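Local coordinates for protein alpha-amylase (PDB 6AZ5) that probably binds alpha-glucans of starch, as a family CBM41 carbohydrate-binding module of a surface-anchored gut bacterial amylase, at residues V58-A71 with S83-D95. Sequence-based numbering, arbitrary orientation.
Sequences VAGSNVGKTVGLKA and SDTADRSFTISGD
Asp84, whose backbone N bonds to Ala71 O at 2.8 Å across the contact, has its OD2 gripped by Arg88 NE at 2.7 Å, nearly in the guanidinium plane, and by the hydroxyl of Tyr102, which also bonds to Ala71 N. The Arg88 bridge lies within 83-95, so the loop before strand 88-91 is tied to the end of strand 66-71 through Asp84. The salt bridge that crosses between the segments joins Lys70 NZ to Asp87 OD1 at 2.6 Å, nearly along the C-O axis, the lysine chain bent at CG-CD (chi3 72°). With an alanine here in place of Lys70, Asp87 OD1 would probably lose its cationic mate and the carboxylate would be freer to turn. Beyond this end the strands run antiparallel, with axes 4.6 Å apart at 156°. Val67 and Leu69 each exchange two backbone hydrogen bonds, with Phe90 and Arg88 respectively; Val67 N to Phe90 O is 2.8 Å. On the face of Val67, Leu69 and Phe90, Val67 CB sits over the Phe90 ring in a CH-pi contact, 4.3 Å from its centroid, while Leu69 CD2 comes in at the ring edge. Ile92 CD1 fills the next position, 3.6 Å from Val67 CG2 and tip to tip with Val58. This strand pairing of the module's beta-sandwich thus combines an apolar face with charge pairs at one end, where Arg88, with a weak further bond from NH2, and Tyr102 probably favour an ionised Asp84 against nearby Asp104.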
loop_
_atom_site.group_PDB
_atom_site.type_symbol
_atom_site.label_atom_id
_atom_site.label_comp_id
_atom_site.label_asym_id
_atom_site.label_seq_id
_atom_site.Cartn_x
_atom_site.Cartn_y
_atom_site.Cartn_z
ATOM N N VAL A 58 13.101 0.068 -2.737
ATOM C CA VAL A 58 13.458 0.165 -4.147
ATOM C C VAL A 58 14.905 0.636 -4.293
ATOM O O VAL A 58 15.475 1.216 -3.368
ATOM C CB VAL A 58 12.525 1.128 -4.909
ATOM C CG1 VAL A 58 11.135 0.537 -5.023
ATOM C CG2 VAL A 58 12.480 2.484 -4.226
ATOM N N ALA A 59 15.502 0.363 -5.450
ATOM C CA ALA A 59 16.826 0.886 -5.763
ATOM C C ALA A 59 16.776 2.409 -5.773
ATOM O O ALA A 59 15.740 2.996 -6.103
ATOM C CB ALA A 59 17.310 0.358 -7.101
ATOM N N GLY A 60 17.891 3.040 -5.409
ATOM C CA GLY A 60 17.978 4.491 -5.362
ATOM C C GLY A 60 17.685 5.144 -6.699
ATOM O O GLY A 60 17.048 6.195 -6.764
ATOM N N SER A 61 18.133 4.505 -7.774
ATOM C CA SER A 61 17.939 5.036 -9.119
ATOM C C SER A 61 16.472 5.017 -9.551
ATOM O O SER A 61 16.127 5.536 -10.610
ATOM C CB SER A 61 18.785 4.248 -10.117
ATOM O OG SER A 61 18.558 2.856 -9.976
ATOM N N ASN A 62 15.610 4.426 -8.726
ATOM C CA ASN A 62 14.188 4.351 -9.042
ATOM C C ASN A 62 13.365 5.409 -8.335
ATOM O O ASN A 62 12.142 5.434 -8.469
ATOM C CB ASN A 62 13.630 2.971 -8.698
ATOM C CG ASN A 62 13.904 1.949 -9.778
ATOM O OD1 ASN A 62 14.045 2.292 -10.954
ATOM N ND2 ASN A 62 13.969 0.682 -9.388
ATOM N N VAL A 63 14.026 6.271 -7.573
ATOM C CA VAL A 63 13.341 7.415 -6.993
ATOM C C VAL A 63 12.913 8.314 -8.137
ATOM O O VAL A 63 13.711 8.607 -9.026
ATOM C CB VAL A 63 14.233 8.199 -6.008
ATOM C CG1 VAL A 63 13.550 9.489 -5.589
ATOM C CG2 VAL A 63 14.563 7.344 -4.791
ATOM N N GLY A 64 11.651 8.726 -8.131
ATOM C CA GLY A 64 11.129 9.570 -9.188
ATOM C C GLY A 64 10.313 8.804 -10.209
ATOM O O GLY A 64 9.581 9.397 -10.999
ATOM N N LYS A 65 10.437 7.479 -10.197
ATOM C CA LYS A 65 9.678 6.632 -11.112
ATOM C C LYS A 65 8.252 6.418 -10.619
ATOM O O LYS A 65 7.975 6.486 -9.418
ATOM C CB LYS A 65 10.365 5.282 -11.293
ATOM C CG LYS A 65 11.756 5.354 -11.901
ATOM C CD LYS A 65 11.800 4.640 -13.243
ATOM C CE LYS A 65 13.189 4.098 -13.541
ATOM N NZ LYS A 65 14.211 5.177 -13.537
ATOM N N THR A 66 7.346 6.150 -11.547
ATOM C CA THR A 66 5.962 5.879 -11.191
ATOM C C THR A 66 5.730 4.384 -10.966
ATOM O O THR A 66 6.144 3.546 -11.766
ATOM C CB THR A 66 5.005 6.400 -12.269
ATOM O OG1 THR A 66 5.164 7.820 -12.383
ATOM C CG2 THR A 66 3.557 6.086 -11.910
ATOM N N VAL A 67 5.078 4.065 -9.855
ATOM C CA VAL A 67 4.750 2.689 -9.514
ATOM C C VAL A 67 3.297 2.385 -9.825
ATOM O O VAL A 67 2.412 3.162 -9.478
ATOM C CB VAL A 67 5.004 2.407 -8.025
ATOM C CG1 VAL A 67 4.410 1.063 -7.617
ATOM C CG2 VAL A 67 6.488 2.469 -7.728
ATOM N N GLY A 68 3.054 1.258 -10.486
ATOM C CA GLY A 68 1.700 0.776 -10.683
ATOM C C GLY A 68 1.370 -0.223 -9.596
ATOM O O GLY A 68 2.210 -1.048 -9.245
ATOM N N LEU A 69 0.159 -0.155 -9.051
ATOM C CA LEU A 69 -0.227 -1.089 -8.010
ATOM C C LEU A 69 -1.737 -1.198 -7.831
ATOM O O LEU A 69 -2.491 -0.338 -8.268
ATOM C CB LEU A 69 0.405 -0.693 -6.671
ATOM C CG LEU A 69 -0.381 0.310 -5.822
ATOM C CD1 LEU A 69 0.189 0.377 -4.423
ATOM C CD2 LEU A 69 -0.394 1.697 -6.454
ATOM N N LYS A 70 -2.163 -2.270 -7.173
ATOM C CA LYS A 70 -3.533 -2.385 -6.697
ATOM C C LYS A 70 -3.591 -3.347 -5.514
ATOM O O LYS A 70 -2.851 -4.326 -5.459
ATOM C CB LYS A 70 -4.461 -2.848 -7.824
ATOM C CG LYS A 70 -4.119 -4.209 -8.376
ATOM C CD LYS A 70 -4.959 -4.543 -9.603
ATOM C CE LYS A 70 -4.540 -3.720 -10.804
ATOM N NZ LYS A 70 -5.135 -4.239 -12.067
ATOM N N ALA A 71 -4.463 -3.053 -4.560
ATOM C CA ALA A 71 -4.643 -3.930 -3.412
ATOM C C ALA A 71 -5.348 -5.232 -3.814
ATOM O O ALA A 71 -6.138 -5.241 -4.756
ATOM C CB ALA A 71 -5.425 -3.215 -2.328
ATOM N N SER A 83 -9.780 -7.828 -5.664
ATOM C CA SER A 83 -8.780 -6.770 -5.668
ATOM C C SER A 83 -9.448 -5.402 -5.600
ATOM O O SER A 83 -10.669 -5.310 -5.490
ATOM C CB SER A 83 -7.883 -6.885 -6.906
ATOM O OG SER A 83 -8.624 -6.734 -8.100
ATOM N N ASP A 84 -8.650 -4.341 -5.661
ATOM C CA ASP A 84 -9.183 -2.979 -5.634
ATOM C C ASP A 84 -9.983 -2.690 -6.909
ATOM O O ASP A 84 -9.899 -3.448 -7.889
ATOM C CB ASP A 84 -8.049 -1.964 -5.471
ATOM C CG ASP A 84 -8.551 -0.544 -5.243
ATOM O OD1 ASP A 84 -9.617 -0.376 -4.615
ATOM O OD2 ASP A 84 -7.885 0.401 -5.715
ATOM N N THR A 85 -10.751 -1.599 -6.907
ATOM C CA THR A 85 -11.656 -1.313 -8.026
ATOM C C THR A 85 -10.998 -0.822 -9.330
ATOM O O THR A 85 -11.689 -0.706 -10.341
ATOM C CB THR A 85 -12.749 -0.277 -7.617
ATOM O OG1 THR A 85 -12.130 0.938 -7.178
ATOM C CG2 THR A 85 -13.615 -0.837 -6.511
ATOM N N ALA A 86 -9.687 -0.564 -9.320
ATOM C CA ALA A 86 -8.965 -0.154 -10.543
ATOM C C ALA A 86 -7.439 -0.103 -10.385
ATOM O O ALA A 86 -6.924 -0.191 -9.271
ATOM C CB ALA A 86 -9.457 1.211 -11.027
ATOM N N ASP A 87 -6.732 0.034 -11.510
ATOM C CA ASP A 87 -5.292 0.314 -11.524
ATOM C C ASP A 87 -4.974 1.599 -10.772
ATOM O O ASP A 87 -5.562 2.646 -11.051
ATOM C CB ASP A 87 -4.768 0.460 -12.960
ATOM C CG ASP A 87 -4.379 -0.862 -13.596
ATOM O OD1 ASP A 87 -4.940 -1.905 -13.199
ATOM O OD2 ASP A 87 -3.510 -0.850 -14.504
ATOM N N ARG A 88 -4.023 1.537 -9.850
ATOM C CA ARG A 88 -3.595 2.739 -9.147
ATOM C C ARG A 88 -2.143 3.063 -9.464
ATOM O O ARG A 88 -1.458 2.294 -10.140
ATOM C CB ARG A 88 -3.777 2.585 -7.636
ATOM C CG ARG A 88 -5.149 2.114 -7.214
ATOM C CD ARG A 88 -6.259 2.949 -7.838
ATOM N NE ARG A 88 -7.572 2.518 -7.358
ATOM C CZ ARG A 88 -8.733 2.956 -7.837
ATOM N NH1 ARG A 88 -8.762 3.849 -8.819
ATOM N NH2 ARG A 88 -9.870 2.498 -7.327
ATOM N N SER A 89 -1.675 4.209 -8.981
ATOM C CA SER A 89 -0.281 4.588 -9.170
ATOM C C SER A 89 0.137 5.726 -8.251
ATOM O O SER A 89 -0.699 6.479 -7.746
ATOM C CB SER A 89 -0.017 4.989 -10.625
ATOM O OG SER A 89 -0.675 6.198 -10.945
ATOM N N PHE A 90 1.444 5.837 -8.045
ATOM C CA PHE A 90 2.034 6.969 -7.343
ATOM C C PHE A 90 3.479 7.107 -7.772
ATOM O O PHE A 90 4.012 6.254 -8.480
ATOM C CB PHE A 90 1.940 6.814 -5.820
ATOM C CG PHE A 90 2.769 5.687 -5.256
ATOM C CD1 PHE A 90 2.255 4.402 -5.178
ATOM C CD2 PHE A 90 4.046 5.920 -4.767
ATOM C CE1 PHE A 90 3.009 3.360 -4.645
ATOM C CE2 PHE A 90 4.811 4.883 -4.232
ATOM C CZ PHE A 90 4.288 3.598 -4.173
ATOM N N THR A 91 4.111 8.191 -7.349
ATOM C CA THR A 91 5.504 8.426 -7.686
ATOM C C THR A 91 6.356 8.344 -6.428
ATOM O O THR A 91 6.018 8.924 -5.404
ATOM C CB THR A 91 5.684 9.794 -8.377
ATOM O OG1 THR A 91 4.874 9.837 -9.560
ATOM C CG2 THR A 91 7.138 10.023 -8.760
ATOM N N ILE A 92 7.451 7.601 -6.505
ATOM C CA ILE A 92 8.367 7.479 -5.382
ATOM C C ILE A 92 9.100 8.802 -5.166
ATOM O O ILE A 92 9.900 9.218 -6.001
ATOM C CB ILE A 92 9.369 6.343 -5.619
ATOM C CG1 ILE A 92 8.616 5.043 -5.926
ATOM C CG2 ILE A 92 10.299 6.184 -4.424
ATOM C CD1 ILE A 92 9.490 3.970 -6.538
ATOM N N SER A 93 8.806 9.465 -4.050
ATOM C CA SER A 93 9.335 10.803 -3.774
ATOM C C SER A 93 10.763 10.782 -3.242
ATOM O O SER A 93 11.504 11.749 -3.398
ATOM C CB SER A 93 8.441 11.533 -2.771
ATOM O OG SER A 93 8.674 11.079 -1.449
ATOM N N GLY A 94 11.150 9.689 -2.599
ATOM C CA GLY A 94 12.474 9.606 -2.015
ATOM C C GLY A 94 12.617 10.462 -0.769
ATOM O O GLY A 94 13.730 10.735 -0.331
ATOM N N ASP A 95 11.494 10.891 -0.194
ATOM C CA ASP A 95 11.535 11.684 1.035
ATOM C C ASP A 95 12.182 10.878 2.156
ATOM O O ASP A 95 12.253 9.650 2.086
ATOM C CB ASP A 95 10.134 12.144 1.459
ATOM C CG ASP A 95 9.601 13.298 0.601
ATOM O OD1 ASP A 95 10.411 14.031 -0.010
ATOM O OD2 ASP A 95 8.364 13.485 0.546
#